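Local coordinates for GARP domain-containing protein (Trypanosoma brucei brucei TREU927, PDB 6XZ6) that binds the complement regulator factor H of its mammalian host, acting as a trypanosome receptor that increases transmission to tsetse flies, at residues E168-L171 / Q172-E176. Residues are numbered along the deposited sequence; the frame is centred on the assembly and turned at random.
Sequences EEYL and QEANE
Tyr170 and Ala174 share one of four successive i-to-i+4 backbone bonds that run unbroken from Gln172 N to Glu168 O through Asn175 N to Leu171 O, marking regular alpha-helix within 165-208. On the inward face, chi1 of 177° sets Tyr170 CG beside the carbonyl carbon and tips the ring toward the following turn, where Ala174 CB makes a CH-pi contact over one ring face, 4.3 Å from the centroid. Such packing belongs to the elongated helical bundle of this GARP-family receptor: helix 165-208 lies against helices 148-161, 67-125 and 4-61, the small methyl of Ala174 suits close packing on Ala155 and Phe107, the Tyr170 ring meets Tyr111 and Phe115 edge-to-face, and Glu173 lies on Phe107 and Tyr111. Leu171 brings an apolar branch to the buried side, its CD1 passing 3.8 Å from Asn175 ND2. Toward the outside, where polar Gln172 suits an exposed position, the Glu168 carboxylate stands nearly perpendicular to the Gln172 amide (89°), OE2 lying 3.5 Å from NE2, while Glu168 OE1 forms a salt bridge with Arg159. Glu169 suits the binding surface: OE2 pairs with Lys33 of the complement factor H chain, and OE1 hydrogen-bonds Tyr111 OH. Its CG lies 4.4 Å from Glu173 CG, the methylenes meeting one turn apart.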
loop_
_atom_site.group_PDB
_atom_site.type_symbol
_atom_site.label_atom_id
_atom_site.label_comp_id
_atom_site.label_asym_id
_atom_site.label_seq_id
_atom_site.Cartn_x
_atom_site.Cartn_y
_atom_site.Cartn_z
ATOM N N GLU A 168 14.076 9.702 8.621
ATOM C CA GLU A 168 13.107 10.268 9.570
ATOM C C GLU A 168 11.829 10.665 8.838
ATOM O O GLU A 168 10.741 10.359 9.321
ATOM C CB GLU A 168 13.708 11.469 10.342
ATOM C CG GLU A 168 12.766 12.134 11.329
ATOM C CD GLU A 168 12.282 11.343 12.530
ATOM O OE1 GLU A 168 12.983 10.399 12.951
ATOM O OE2 GLU A 168 11.208 11.687 13.072
ATOM N N GLU A 169 11.952 11.304 7.651
ATOM C CA GLU A 169 10.796 11.674 6.833
ATOM C C GLU A 169 10.116 10.409 6.288
ATOM O O GLU A 169 8.898 10.371 6.260
ATOM C CB GLU A 169 11.183 12.687 5.762
ATOM C CG GLU A 169 10.103 13.055 4.760
ATOM C CD GLU A 169 10.692 13.339 3.390
ATOM O OE1 GLU A 169 11.104 12.379 2.690
ATOM O OE2 GLU A 169 10.782 14.536 3.037
ATOM N N TYR A 170 10.867 9.346 5.983
ATOM C CA TYR A 170 10.253 8.071 5.583
ATOM C C TYR A 170 9.425 7.500 6.721
ATOM O O TYR A 170 8.291 7.121 6.476
ATOM C CB TYR A 170 11.265 7.025 5.077
ATOM C CG TYR A 170 10.599 5.704 4.756
ATOM C CD1 TYR A 170 9.813 5.556 3.611
ATOM C CD2 TYR A 170 10.665 4.637 5.641
ATOM C CE1 TYR A 170 9.139 4.360 3.341
ATOM C CE2 TYR A 170 9.978 3.447 5.394
ATOM C CZ TYR A 170 9.204 3.318 4.247
ATOM O OH TYR A 170 8.545 2.139 3.985
ATOM N N LEU A 171 9.944 7.487 7.957
ATOM C CA LEU A 171 9.179 7.033 9.128
ATOM C C LEU A 171 7.854 7.824 9.277
ATOM O O LEU A 171 6.798 7.207 9.436
ATOM C CB LEU A 171 10.021 7.132 10.427
ATOM C CG LEU A 171 9.296 6.885 11.769
ATOM C CD1 LEU A 171 8.757 5.427 11.873
ATOM C CD2 LEU A 171 10.183 7.232 12.948
ATOM N N GLN A 172 7.905 9.164 9.204
ATOM C CA GLN A 172 6.724 10.004 9.331
ATOM C C GLN A 172 5.661 9.611 8.304
ATOM O O GLN A 172 4.522 9.387 8.680
ATOM C CB GLN A 172 7.111 11.484 9.238
ATOM C CG GLN A 172 7.983 11.999 10.410
ATOM C CD GLN A 172 8.479 13.453 10.304
ATOM O OE1 GLN A 172 8.323 14.163 9.278
ATOM N NE2 GLN A 172 9.105 13.936 11.384
ATOM N N GLU A 173 6.056 9.429 7.036
ATOM C CA GLU A 173 5.196 9.009 5.908
ATOM C C GLU A 173 4.720 7.577 6.037
ATOM O O GLU A 173 3.586 7.297 5.650
ATOM C CB GLU A 173 5.915 9.177 4.547
ATOM C CG GLU A 173 6.445 10.573 4.273
ATOM C CD GLU A 173 5.534 11.564 3.589
ATOM O OE1 GLU A 173 6.009 12.220 2.631
ATOM O OE2 GLU A 173 4.366 11.717 4.028
ATOM N N ALA A 174 5.587 6.654 6.520
ATOM C CA ALA A 174 5.236 5.240 6.699
ATOM C C ALA A 174 4.218 5.084 7.807
ATOM O O ALA A 174 3.427 4.144 7.765
ATOM C CB ALA A 174 6.463 4.427 7.009
ATOM N N ASN A 175 4.229 6.000 8.801
ATOM C CA ASN A 175 3.259 5.991 9.896
ATOM C C ASN A 175 1.873 6.374 9.369
ATOM O O ASN A 175 0.913 5.705 9.709
ATOM C CB ASN A 175 3.704 6.879 11.071
ATOM C CG ASN A 175 4.717 6.236 11.998
ATOM O OD1 ASN A 175 4.871 5.015 12.069
ATOM N ND2 ASN A 175 5.430 7.046 12.753
ATOM N N GLU A 176 1.787 7.371 8.476
ATOM C CA GLU A 176 0.555 7.789 7.805
ATOM C C GLU A 176 0.027 6.667 6.916
ATOM O O GLU A 176 -1.176 6.447 6.876
ATOM C CB GLU A 176 0.798 9.038 6.945
ATOM C CG GLU A 176 0.290 10.320 7.569
ATOM C CD GLU A 176 1.356 11.360 7.870
ATOM O OE1 GLU A 176 1.939 11.923 6.911
ATOM O OE2 GLU A 176 1.602 11.619 9.072
#